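Local coordinates for protein scyllo-inositol 2-dehydrogenase (NADP(+)) IolW (Bacillus subtilis subsp. subtilis, PDB 3GDO) that catalyses the reversible NADPH-dependent reduction of scyllo-inosose to scyllo-inositol and cannot use NADH in place of NADPH, at residues F248-I253 / I295-G300. Residues are numbered along the deposited sequence; the frame is centred on the assembly and turned at random.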
ATOM      1  N   PHE B 248       8.562   2.896  10.998  1.00 34.86           N
ATOM      2  CA  PHE B 248       9.763   3.173  10.199  1.00 33.80           C
ATOM      3  C   PHE B 248       9.328   3.362   8.766  1.00 32.96           C
ATOM      4  O   PHE B 248       8.664   2.479   8.196  1.00 31.92           O
ATOM      5  CB  PHE B 248      10.778   2.028  10.320  1.00 33.82           C
ATOM      6  CG  PHE B 248      12.145   2.343   9.740  1.00 35.43           C
ATOM      7  CD1 PHE B 248      12.911   3.395  10.252  1.00 35.11           C
ATOM      8  CD2 PHE B 248      12.668   1.570   8.693  1.00 36.84           C
ATOM      9  CE1 PHE B 248      14.166   3.696   9.728  1.00 34.06           C
ATOM     10  CE2 PHE B 248      13.920   1.848   8.151  1.00 34.98           C
ATOM     11  CZ  PHE B 248      14.689   2.921   8.670  1.00 35.81           C
ATOM     12  N   ILE B 249       9.635   4.522   8.184  1.00 33.09           N
ATOM     13  CA  ILE B 249       9.229   4.809   6.787  1.00 32.83           C
ATOM     14  C   ILE B 249      10.463   5.186   6.031  1.00 32.69           C
ATOM     15  O   ILE B 249      11.195   6.084   6.466  1.00 33.82           O
ATOM     16  CB  ILE B 249       8.263   5.985   6.630  1.00 32.95           C
ATOM     17  CG1 ILE B 249       7.024   5.890   7.555  1.00 36.24           C
ATOM     18  CG2 ILE B 249       7.907   6.185   5.127  1.00 32.40           C
ATOM     19  CD1 ILE B 249       6.182   4.734   7.341  1.00 40.51           C
ATOM     20  N   LYS B 250      10.730   4.514   4.915  1.00 31.76           N
ATOM     21  CA  LYS B 250      11.973   4.781   4.194  1.00 32.10           C
ATOM     22  C   LYS B 250      11.816   4.684   2.689  1.00 31.81           C
ATOM     23  O   LYS B 250      11.153   3.747   2.188  1.00 31.53           O
ATOM     24  CB  LYS B 250      13.074   3.807   4.667  1.00 31.28           C
ATOM     25  CG  LYS B 250      14.437   4.095   4.006  1.00 31.76           C
ATOM     26  CD  LYS B 250      15.575   3.178   4.561  1.00 30.50           C
ATOM     27  CE  LYS B 250      16.931   3.552   3.950  1.00 30.29           C
ATOM     28  NZ  LYS B 250      16.870   3.789   2.407  1.00 32.46           N
ATOM     29  N   TYR B 251      12.451   5.617   1.983  1.00 31.58           N
ATOM     30  CA  TYR B 251      12.537   5.602   0.518  1.00 33.40           C
ATOM     31  C   TYR B 251      13.903   5.075   0.031  1.00 33.37           C
ATOM     32  O   TYR B 251      14.877   5.072   0.766  1.00 34.89           O
ATOM     33  CB  TYR B 251      12.357   7.010  -0.060  1.00 33.54           C
ATOM     34  CG  TYR B 251      10.997   7.671   0.136  1.00 34.43           C
ATOM     35  CD1 TYR B 251      10.168   7.916  -0.971  1.00 34.76           C
ATOM     36  CD2 TYR B 251      10.554   8.041   1.406  1.00 35.83           C
ATOM     37  CE1 TYR B 251       8.914   8.520  -0.841  1.00 35.09           C
ATOM     38  CE2 TYR B 251       9.285   8.676   1.576  1.00 35.58           C
ATOM     39  CZ  TYR B 251       8.484   8.908   0.431  1.00 36.20           C
ATOM     40  OH  TYR B 251       7.279   9.522   0.544  1.00 32.96           O
ATOM     41  N   GLY B 252      13.968   4.672  -1.229  1.00 33.71           N
ATOM     42  CA  GLY B 252      15.270   4.494  -1.893  1.00 34.13           C
ATOM     43  C   GLY B 252      15.563   2.998  -2.035  1.00 34.86           C
ATOM     44  O   GLY B 252      14.802   2.135  -1.549  1.00 33.11           O
ATOM     45  N   ILE B 253      16.666   2.715  -2.709  1.00 34.96           N
ATOM     46  CA  ILE B 253      17.093   1.354  -2.975  1.00 35.59           C
ATOM     47  C   ILE B 253      18.608   1.284  -2.716  1.00 35.09           C
ATOM     48  O   ILE B 253      19.322   2.292  -2.846  1.00 33.96           O
ATOM     49  CB  ILE B 253      16.697   0.980  -4.426  1.00 36.05           C
ATOM     50  CG1 ILE B 253      16.423  -0.539  -4.560  1.00 36.66           C
ATOM     51  CG2 ILE B 253      17.672   1.624  -5.473  1.00 37.16           C
ATOM     52  CD1 ILE B 253      16.572  -1.081  -5.975  1.00 38.04           C
ATOM     53  N   ILE B 295      17.351   7.882  10.792  1.00 47.56           N
ATOM     54  CA  ILE B 295      18.272   6.768  11.103  1.00 46.09           C
ATOM     55  C   ILE B 295      19.309   6.553   9.986  1.00 46.25           C
ATOM     56  O   ILE B 295      18.942   6.145   8.872  1.00 45.58           O
ATOM     57  CB  ILE B 295      17.521   5.435  11.349  1.00 46.60           C
ATOM     58  CG1 ILE B 295      16.346   5.622  12.323  1.00 46.17           C
ATOM     59  CG2 ILE B 295      18.479   4.344  11.834  1.00 45.37           C
ATOM     60  CD1 ILE B 295      16.740   5.964  13.765  1.00 45.30           C
ATOM     61  N   PRO B 296      20.607   6.844  10.262  1.00 45.26           N
ATOM     62  CA  PRO B 296      21.606   6.578   9.212  1.00 45.12           C
ATOM     63  C   PRO B 296      21.635   5.074   8.912  1.00 44.53           C
ATOM     64  O   PRO B 296      21.644   4.268   9.830  1.00 44.20           O
ATOM     65  CB  PRO B 296      22.940   7.083   9.830  1.00 45.16           C
ATOM     66  CG  PRO B 296      22.508   7.996  10.991  1.00 44.96           C
ATOM     67  CD  PRO B 296      21.227   7.367  11.501  1.00 45.43           C
ATOM     68  N   SER B 297      21.569   4.705   7.636  1.00 44.38           N
ATOM     69  CA  SER B 297      21.453   3.297   7.254  1.00 43.82           C
ATOM     70  C   SER B 297      22.748   2.524   7.548  1.00 43.51           C
ATOM     71  O   SER B 297      23.828   3.053   7.341  1.00 43.43           O
ATOM     72  CB  SER B 297      21.117   3.193   5.760  1.00 43.82           C
ATOM     73  OG  SER B 297      20.029   4.034   5.397  1.00 43.59           O
ATOM     74  N   VAL B 298      22.642   1.291   8.037  1.00 43.69           N
ATOM     75  CA  VAL B 298      23.795   0.359   8.088  1.00 43.42           C
ATOM     76  C   VAL B 298      24.280   0.172   6.646  1.00 43.12           C
ATOM     77  O   VAL B 298      23.451   0.078   5.740  1.00 44.03           O
ATOM     78  CB  VAL B 298      23.372  -1.014   8.635  1.00 43.60           C
ATOM     79  CG1 VAL B 298      24.541  -2.021   8.603  1.00 43.29           C
ATOM     80  CG2 VAL B 298      22.823  -0.879  10.045  1.00 43.76           C
ATOM     81  N   ASN B 299      25.589   0.159   6.421  1.00 42.20           N
ATOM     82  CA  ASN B 299      26.147  -0.072   5.089  1.00 41.80           C
ATOM     83  C   ASN B 299      25.692  -1.422   4.525  1.00 40.52           C
ATOM     84  O   ASN B 299      25.619  -2.380   5.248  1.00 40.80           O
ATOM     85  CB  ASN B 299      27.690   0.045   5.098  1.00 41.11           C
ATOM     86  CG  ASN B 299      28.169   1.507   5.209  1.00 43.53           C
ATOM     87  OD1 ASN B 299      27.552   2.302   5.911  1.00 42.97           O
ATOM     88  ND2 ASN B 299      29.252   1.858   4.514  1.00 39.89           N
ATOM     89  N   GLY B 300      25.346  -1.480   3.245  1.00 40.62           N
ATOM     90  CA  GLY B 300      24.996  -2.760   2.618  1.00 40.34           C
ATOM     91  C   GLY B 300      26.259  -3.613   2.498  1.00 40.24           C
ATOM     92  O   GLY B 300      27.366  -3.068   2.303  1.00 40.95           O
TER
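The ring of Phe248 meets Ile295 obliquely: its CE1 lies 3.9 Å from CG1 of the isoleucine and 4.1 Å from its CB. With CG anti to the backbone N (chi1 -169°), the ring is carried from its strand across to Ile295. Leu282, on the strand between, touches both side chains, while Ile134 and Leu137 of helix 129-139 also pack on Phe248, so the apolar pair joins a larger layer between sheet and helix.

Two residues further along each segment, the extended chain of Lys250 brings CE to 3.5 Å from Ser297 OG, with no direct hydrogen bond between the two residues. The bend at the last torsion, chi4 -45°, then turns the amine along the segment, where NZ gives a hydrogen bond to Tyr251 O at 2.9 Å. The polar link runs through Asp274 OD2, salt-bridged to Lys250 NZ and hydrogen-bonded to Ser297 OG; Phe278 O is a further acceptor for the amine.

The pairing thus spans strand 280-286, joining strand 246-250 to strand 289-295, outermost within the chain, and the loop that follows: side-chain packing between helix 129-139 and the large, mainly antiparallel sheet of the C-terminal alpha/beta domain in Gfo/Idh/MocA oxidoreductases.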